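Peptidoglycan-recognition protein LB (Drosophila melanogaster, PDB 7NSZ) hydrolyses, with zinc, the amide bond between N-acetylmuramoyl and L-amino acid residues of bacterial peptidoglycan, probably acting as a scavenger in innate immunity. Local coordinates at residues P39-H44 with V111-I116; W75-F80 with T92-N97; G153-R158 with R166-I171. The protein carries 1 engineered substitution. All coordinates share one frame; numbering follows the deposited sequence.

How the contacts relate
Contact 1, a parallel strand pair whose His44 carries the catalytic zinc ion, has its centre about 3 Å from that of the chain; contacts 2 and 3 lie on opposite sides of the chain's centre, their centres about 20 Å apart. Contact 2 reaches the site through the engineered Phe80, whose CE1 packs 3.5 Å from CG of His44 and whose CD2 sits 3.5 Å from CG1 of Val114. Contact 3 supplies the second zinc ligand, His154, whose backbone N is 3.1 Å from O of Ile43, a probable hydrogen bond. Cys162, between the segments of contact 3, completes the protein ligands. CD1 of Ile171 packs against CB of Ile43, joining contact 3 to the sheet.

Contact 1: P39-H44 with V111-I116; sequences PYVIIH and VGIVLI. With ZN (zinc ion), chain B.
Near the end of this parallel strand pairing, His44 doubles as a zinc ligand: its ND1 binds the zinc ion at 2.1 Å, while its backbone is still bonded to the neighbouring strand through both N and O. The N donates to O of Ile113, and the O receives N of Leu115 in a nearly straight bond, 175° at the hydrogen. CG lies anti to the carbonyl carbon (chi1 -53°), beside the backbone N, and in this position O of Ile113 sits at the edge of the imidazole, in its plane, 3.8 Å from CD2. NE2 is hydrogen-bonded to ND1 of His102, a second-shell partner that probably helps fix the ring's rotation.

Further back, N of Ile113 meets O of Ile42 at 2.9 Å, nearly along the C=O axis, and O of Val111 accepts from N of Ile42. Gly112 pairs with Ile42 on the zinc side of the sheet; its CA is 4.3 Å from CD2 of His44.

The other face is aliphatic. CG1 of Val41 touches CD1 of Ile113 at 3.7 Å, the two side chains crossing obliquely, whereas Ile43 lies alongside Ile113 and points the same way, CD1 to CB 4.1 Å. CG2 of Ile43 meets CD1 of Leu115 more distantly, at 4.3 Å. Helix 126-142 packs on this face through Leu135 and Ile136. One face thus builds hydrophobic core and the other the metal site, with His154 and Cys162 as the remaining protein ligands: two adjacent parallel strands of the mixed sheet in the PGRP/amidase 2 fold.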
# COMPACT_ATOMS: atom_id res chain seq x y z
N PRO A 39 2.91 -3.51 13.31
CA PRO A 39 2.14 -4.71 13.60
C PRO A 39 1.06 -5.01 12.56
O PRO A 39 0.53 -6.09 12.64
CB PRO A 39 1.53 -4.39 14.98
CG PRO A 39 1.42 -2.92 15.00
CD PRO A 39 2.67 -2.43 14.29
N TYR A 40 0.77 -4.08 11.63
CA TYR A 40 -0.25 -4.28 10.58
C TYR A 40 0.29 -3.95 9.20
O TYR A 40 1.13 -3.05 9.01
CB TYR A 40 -1.46 -3.40 10.82
CG TYR A 40 -2.18 -3.72 12.11
CD1 TYR A 40 -1.85 -3.05 13.27
CD2 TYR A 40 -3.09 -4.76 12.17
CE1 TYR A 40 -2.48 -3.35 14.47
CE2 TYR A 40 -3.73 -5.08 13.36
CZ TYR A 40 -3.42 -4.38 14.49
OH TYR A 40 -4.11 -4.74 15.63
N VAL A 41 -0.26 -4.68 8.25
CA VAL A 41 -0.14 -4.39 6.80
C VAL A 41 -1.55 -4.19 6.29
O VAL A 41 -2.39 -5.10 6.48
CB VAL A 41 0.60 -5.49 6.04
CG1 VAL A 41 0.61 -5.22 4.55
CG2 VAL A 41 1.99 -5.72 6.57
N ILE A 42 -1.82 -3.05 5.68
CA ILE A 42 -3.17 -2.74 5.14
C ILE A 42 -3.05 -2.67 3.64
O ILE A 42 -2.25 -1.89 3.08
CB ILE A 42 -3.75 -1.43 5.65
CG1 ILE A 42 -3.54 -1.23 7.14
CG2 ILE A 42 -5.19 -1.26 5.23
CD1 ILE A 42 -4.17 -2.23 7.99
N ILE A 43 -3.88 -3.44 2.95
CA ILE A 43 -3.92 -3.48 1.48
C ILE A 43 -5.01 -2.59 0.93
O ILE A 43 -6.15 -2.60 1.45
CB ILE A 43 -4.10 -4.93 0.96
CG1 ILE A 43 -3.03 -5.86 1.52
CG2 ILE A 43 -4.17 -4.97 -0.53
CD1 ILE A 43 -1.61 -5.48 1.19
N HIS A 44 -4.68 -1.86 -0.11
CA HIS A 44 -5.55 -0.93 -0.86
C HIS A 44 -5.50 -1.22 -2.33
O HIS A 44 -4.49 -1.79 -2.84
CB HIS A 44 -5.10 0.55 -0.61
CG HIS A 44 -5.00 0.91 0.82
ND1 HIS A 44 -6.07 1.55 1.44
CD2 HIS A 44 -4.03 0.87 1.74
CE1 HIS A 44 -5.76 1.85 2.66
NE2 HIS A 44 -4.50 1.44 2.92
N VAL A 111 2.01 -0.67 7.51
CA VAL A 111 2.48 -0.44 6.15
C VAL A 111 1.24 -0.46 5.30
O VAL A 111 0.58 -1.51 5.19
CB VAL A 111 3.53 -1.47 5.72
CG1 VAL A 111 4.04 -1.19 4.34
CG2 VAL A 111 4.63 -1.56 6.73
N GLY A 112 0.95 0.65 4.65
CA GLY A 112 -0.15 0.78 3.69
C GLY A 112 0.33 0.56 2.27
O GLY A 112 1.11 1.39 1.78
N ILE A 113 -0.15 -0.48 1.58
CA ILE A 113 0.35 -0.87 0.26
C ILE A 113 -0.78 -0.71 -0.73
O ILE A 113 -1.84 -1.35 -0.49
CB ILE A 113 0.88 -2.32 0.25
CG1 ILE A 113 1.98 -2.53 1.29
CG2 ILE A 113 1.34 -2.73 -1.15
CD1 ILE A 113 2.35 -4.03 1.51
N VAL A 114 -0.64 0.12 -1.73
CA VAL A 114 -1.68 0.26 -2.78
C VAL A 114 -1.25 -0.53 -4.01
O VAL A 114 -0.16 -0.38 -4.56
CB VAL A 114 -1.96 1.74 -3.10
CG1 VAL A 114 -0.78 2.48 -3.70
CG2 VAL A 114 -3.17 1.85 -4.02
N LEU A 115 -2.15 -1.38 -4.49
CA LEU A 115 -2.00 -2.04 -5.79
C LEU A 115 -2.69 -1.16 -6.82
O LEU A 115 -3.91 -0.99 -6.75
CB LEU A 115 -2.56 -3.47 -5.78
CG LEU A 115 -1.60 -4.53 -5.25
CD1 LEU A 115 -1.39 -4.48 -3.78
CD2 LEU A 115 -2.09 -5.94 -5.66
N ILE A 116 -1.94 -0.50 -7.67
CA ILE A 116 -2.50 0.50 -8.61
C ILE A 116 -3.50 -0.23 -9.52
O ILE A 116 -3.21 -1.31 -10.07
CB ILE A 116 -1.39 1.21 -9.41
CG1 ILE A 116 -0.49 2.00 -8.45
CG2 ILE A 116 -1.94 2.10 -10.50
CD1 ILE A 116 0.85 2.38 -9.03
ZN ZN B . -7.92 1.96 0.61

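Contact 2: W75-F80 with T92-N97; sequences WNDIGF and TGRGFN. Engineered in segment 75-80: Phe80 (natural residue Tyr).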
# COMPACT_ATOMS: atom_id res chain seq x y z
N TRP A 75 -2.96 16.96 1.81
CA TRP A 75 -2.16 16.03 2.64
C TRP A 75 -0.68 16.33 2.51
O TRP A 75 -0.27 16.97 1.53
CB TRP A 75 -2.43 14.59 2.19
CG TRP A 75 -3.81 14.09 2.42
CD1 TRP A 75 -4.88 14.77 2.92
CD2 TRP A 75 -4.28 12.78 2.08
NE1 TRP A 75 -5.98 13.95 2.99
CE2 TRP A 75 -5.64 12.75 2.43
CE3 TRP A 75 -3.65 11.67 1.50
CZ2 TRP A 75 -6.41 11.62 2.21
CZ3 TRP A 75 -4.42 10.55 1.28
CH2 TRP A 75 -5.77 10.52 1.65
N ASN A 76 0.12 15.81 3.42
CA ASN A 76 1.57 16.09 3.43
C ASN A 76 2.28 15.38 2.28
O ASN A 76 3.40 15.75 1.93
CB ASN A 76 2.23 15.64 4.72
CG ASN A 76 1.83 16.49 5.91
OD1 ASN A 76 1.95 16.05 7.06
ND2 ASN A 76 1.35 17.70 5.65
N ASP A 77 1.71 14.29 1.79
CA ASP A 77 2.35 13.36 0.84
C ASP A 77 1.28 12.42 0.29
O ASP A 77 0.17 12.37 0.82
CB ASP A 77 3.48 12.57 1.47
CG ASP A 77 4.50 11.96 0.53
OD1 ASP A 77 4.44 12.33 -0.69
OD2 ASP A 77 5.34 11.20 1.03
N ILE A 78 1.64 11.69 -0.75
CA ILE A 78 0.88 10.47 -1.09
C ILE A 78 0.57 9.70 0.19
O ILE A 78 1.41 9.59 1.07
CB ILE A 78 1.66 9.58 -2.08
CG1 ILE A 78 0.72 8.54 -2.69
CG2 ILE A 78 2.93 9.00 -1.51
CD1 ILE A 78 1.32 7.76 -3.83
N GLY A 79 -0.67 9.24 0.35
CA GLY A 79 -1.07 8.67 1.66
C GLY A 79 -0.50 7.27 1.96
O GLY A 79 -0.51 6.89 3.11
N PHE A 80 -0.05 6.56 0.95
CA PHE A 80 0.38 5.15 1.06
C PHE A 80 1.86 5.04 1.41
O PHE A 80 2.70 5.89 1.00
CB PHE A 80 0.08 4.44 -0.26
CG PHE A 80 -1.36 4.54 -0.67
CD1 PHE A 80 -2.35 3.90 0.08
CD2 PHE A 80 -1.75 5.23 -1.80
CE1 PHE A 80 -3.69 3.97 -0.28
CE2 PHE A 80 -3.07 5.29 -2.17
CZ PHE A 80 -4.06 4.69 -1.38
N THR A 92 8.36 3.39 -3.76
CA THR A 92 8.40 3.95 -2.41
C THR A 92 7.43 5.11 -2.36
O THR A 92 7.54 6.08 -3.13
CB THR A 92 9.80 4.41 -2.02
OG1 THR A 92 10.65 3.26 -2.13
CG2 THR A 92 9.85 4.94 -0.59
N GLY A 93 6.49 5.07 -1.41
CA GLY A 93 5.62 6.19 -1.03
C GLY A 93 6.19 6.87 0.20
O GLY A 93 7.36 7.30 0.17
N ARG A 94 5.45 6.91 1.28
CA ARG A 94 6.02 7.43 2.55
C ARG A 94 7.11 6.52 3.07
O ARG A 94 7.96 7.01 3.85
CB ARG A 94 4.93 7.61 3.58
CG ARG A 94 3.87 8.60 3.15
CD ARG A 94 3.03 9.17 4.26
NE ARG A 94 1.92 9.93 3.76
CZ ARG A 94 1.20 10.80 4.44
NH1 ARG A 94 1.33 10.83 5.76
NH2 ARG A 94 0.34 11.54 3.80
N GLY A 95 7.05 5.23 2.78
CA GLY A 95 8.10 4.30 3.25
C GLY A 95 7.80 3.74 4.61
O GLY A 95 6.75 3.98 5.21
N PHE A 96 8.72 2.91 5.08
CA PHE A 96 8.57 2.24 6.38
C PHE A 96 8.73 3.21 7.55
O PHE A 96 9.53 4.14 7.47
CB PHE A 96 9.59 1.12 6.52
CG PHE A 96 9.40 -0.03 5.56
CD1 PHE A 96 10.36 -0.35 4.63
CD2 PHE A 96 8.32 -0.85 5.73
CE1 PHE A 96 10.17 -1.46 3.82
CE2 PHE A 96 8.12 -1.97 4.92
CZ PHE A 96 9.06 -2.26 3.96
N ASN A 97 7.93 3.04 8.58
CA ASN A 97 8.03 3.76 9.87
C ASN A 97 7.72 5.24 9.68
O ASN A 97 8.12 6.05 10.53
CB ASN A 97 9.39 3.54 10.54
CG ASN A 97 9.46 2.19 11.20
OD1 ASN A 97 9.74 1.21 10.54
ND2 ASN A 97 9.10 2.14 12.47
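The carbonyl O of Ile78 accepts NE of Arg94 at 2.8 Å in an almost straight bond (174°) and lies in the guanidinium plane. NH2 of the same arginine reaches O of Asp77 at 3.1 Å, but from above that carbonyl's plane, so this second bond is less well directed. The chain is extended from CG to NE, which carries the guanidinium along the 75-80 loop to two successive carbonyls. At its root, the backbone N of Arg94 bonds O of the engineered Phe80 at 2.9 Å.

Asp77 slides past Arg94 in the opposite direction. OD2 of Asp77 touches CG of Arg94 at 3.7 Å, yet lies well out of the guanidinium plane; the salt bridge of this carboxylate is with Arg20. CG2 of Ile78 packs on CA of Gly93 at 3.9 Å.

NH1 of Arg94 bonds O of Ile99. An alanine in place of Arg94 has no donors for O of Asp77, Ile78 and Ile99, and the loop before Phe80 would probably be less firmly held. Those three backbone oxygens probably stabilise the guanidinium charge, with Asp77 only a distant contributor and a sodium ion also lying nearby.

Contact 3: G153-R158 with R166-I171; sequences GHRQVR and RLFAEI. With ZN (zinc ion), chain B.
The turn that follows strand 149-153 and delivers the zinc ligand His154 is backed here by helix 165-171, with Phe168 as the main point of contact. CG of Phe168 stands anti to the backbone N (chi1 -171°), which sends the ring out from the helix toward the turn. Arg155 lies over one face: its CD is 3.6 Å from the ring centroid and only 8° off the ring normal, a CH-pi contact. The arginine chain bends at its third torsion, and its guanidinium runs on at a low tilt to the ring plane, with CB of Phe168 over one of its faces, toward the rim. NH2 is hydrogen-bonded to O of Glu161, just ahead of the third zinc ligand, Cys162.

Gln156 comes to the rim of the same ring instead, its amide turned 77° from the ring plane and OE1 3.4 Å from CE1 of Phe168. That oxygen also accepts the backbone N of Gly153 at 2.8 Å, within the plane of the amide carbonyl, while NE2 is bonded to O of Thr178 and anchors the far side of the amide; the two bonds fix how the amide is turned. The bond from N of Gly153 to OE1, together with the backbone bond from N of Gln156 to O of Gly153, closes the turn on itself. A CB on Gly153 would run into CD1 of Phe168 and crowd Ile171. His154 itself makes no contact with the helix; its ND1 binds the zinc ion at 2.1 Å. Ile171, one helical turn after Phe168, sets its CD1 3.7 Å from N of Gly153.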
# COMPACT_ATOMS: atom_id res chain seq x y z
N GLY A 153 -7.48 -5.73 4.74
CA GLY A 153 -7.88 -4.79 3.71
C GLY A 153 -8.46 -3.55 4.36
O GLY A 153 -8.99 -3.59 5.47
N HIS A 154 -8.37 -2.45 3.65
CA HIS A 154 -8.94 -1.17 4.12
C HIS A 154 -10.40 -1.30 4.57
O HIS A 154 -10.73 -0.74 5.61
CB HIS A 154 -8.77 -0.17 3.01
CG HIS A 154 -9.03 1.27 3.33
ND1 HIS A 154 -8.93 2.24 2.39
CD2 HIS A 154 -9.53 1.88 4.42
CE1 HIS A 154 -9.29 3.40 2.92
NE2 HIS A 154 -9.62 3.22 4.16
N ARG A 155 -11.19 -2.08 3.84
CA ARG A 155 -12.64 -2.23 4.13
C ARG A 155 -12.83 -2.82 5.53
O ARG A 155 -13.98 -2.72 6.01
CB ARG A 155 -13.29 -3.10 3.07
CG ARG A 155 -12.73 -4.50 2.97
CD ARG A 155 -13.64 -5.48 2.22
NE ARG A 155 -13.82 -5.02 0.85
CZ ARG A 155 -14.66 -5.57 -0.02
NH1 ARG A 155 -15.30 -6.67 0.32
NH2 ARG A 155 -14.83 -5.07 -1.22
N GLN A 156 -11.88 -3.47 6.17
CA GLN A 156 -12.05 -4.03 7.52
C GLN A 156 -11.96 -2.97 8.60
O GLN A 156 -12.37 -3.28 9.74
CB GLN A 156 -11.02 -5.13 7.72
CG GLN A 156 -11.30 -6.31 6.81
CD GLN A 156 -10.23 -7.35 6.95
OE1 GLN A 156 -9.16 -7.31 6.31
NE2 GLN A 156 -10.43 -8.34 7.80
N VAL A 157 -11.50 -1.75 8.28
CA VAL A 157 -11.31 -0.73 9.35
C VAL A 157 -12.10 0.55 9.05
O VAL A 157 -12.03 1.44 9.91
CB VAL A 157 -9.80 -0.50 9.59
CG1 VAL A 157 -9.10 -1.84 9.81
CG2 VAL A 157 -9.10 0.24 8.47
N ARG A 158 -12.71 0.65 7.87
CA ARG A 158 -13.49 1.86 7.52
C ARG A 158 -14.55 1.47 6.55
O ARG A 158 -14.52 0.40 5.91
CB ARG A 158 -12.62 2.93 6.86
CG ARG A 158 -11.72 3.67 7.83
CD ARG A 158 -12.47 4.46 8.85
NE ARG A 158 -13.48 5.33 8.26
CZ ARG A 158 -14.46 5.88 8.94
NH1 ARG A 158 -14.52 5.70 10.26
NH2 ARG A 158 -15.37 6.58 8.29
N ARG A 166 -12.66 -8.46 -5.44
CA ARG A 166 -11.81 -9.55 -5.97
C ARG A 166 -10.45 -9.56 -5.26
O ARG A 166 -9.97 -10.67 -4.88
CB ARG A 166 -11.65 -9.44 -7.49
CG ARG A 166 -10.95 -10.63 -8.14
CD ARG A 166 -11.69 -11.95 -7.96
NE ARG A 166 -10.90 -13.11 -8.30
CZ ARG A 166 -10.12 -13.77 -7.44
NH1 ARG A 166 -9.96 -13.28 -6.22
NH2 ARG A 166 -9.48 -14.89 -7.82
N LEU A 167 -9.79 -8.40 -5.13
CA LEU A 167 -8.48 -8.38 -4.43
C LEU A 167 -8.68 -8.66 -2.95
O LEU A 167 -7.84 -9.31 -2.36
CB LEU A 167 -7.85 -7.01 -4.70
CG LEU A 167 -6.53 -6.77 -3.97
CD1 LEU A 167 -5.49 -7.86 -4.18
CD2 LEU A 167 -5.98 -5.39 -4.38
N PHE A 168 -9.82 -8.27 -2.37
CA PHE A 168 -10.10 -8.63 -0.97
C PHE A 168 -10.12 -10.18 -0.83
O PHE A 168 -9.58 -10.75 0.11
CB PHE A 168 -11.39 -7.99 -0.46
CG PHE A 168 -11.49 -8.22 1.03
CD1 PHE A 168 -10.64 -7.59 1.91
CD2 PHE A 168 -12.51 -9.01 1.58
CE1 PHE A 168 -10.70 -7.80 3.27
CE2 PHE A 168 -12.56 -9.20 2.95
CZ PHE A 168 -11.70 -8.58 3.80
N ALA A 169 -10.84 -10.85 -1.75
CA ALA A 169 -10.92 -12.33 -1.68
C ALA A 169 -9.52 -12.92 -1.84
O ALA A 169 -9.18 -13.92 -1.16
CB ALA A 169 -11.88 -12.84 -2.73
N GLU A 170 -8.69 -12.36 -2.70
CA GLU A 170 -7.32 -12.83 -2.89
C GLU A 170 -6.55 -12.69 -1.57
O GLU A 170 -5.87 -13.63 -1.16
CB GLU A 170 -6.67 -12.03 -4.02
CG GLU A 170 -5.16 -12.25 -4.19
CD GLU A 170 -4.67 -13.64 -4.52
OE1 GLU A 170 -5.45 -14.40 -5.19
OE2 GLU A 170 -3.51 -13.95 -4.21
N ILE A 171 -6.52 -11.49 -0.97
CA ILE A 171 -5.65 -11.29 0.21
C ILE A 171 -6.17 -12.12 1.38
O ILE A 171 -5.43 -12.44 2.30
CB ILE A 171 -5.45 -9.81 0.63
CG1 ILE A 171 -6.72 -9.17 1.19
CG2 ILE A 171 -4.88 -9.05 -0.55
CD1 ILE A 171 -6.51 -7.74 1.74
ZN ZN B . -7.92 1.96 0.61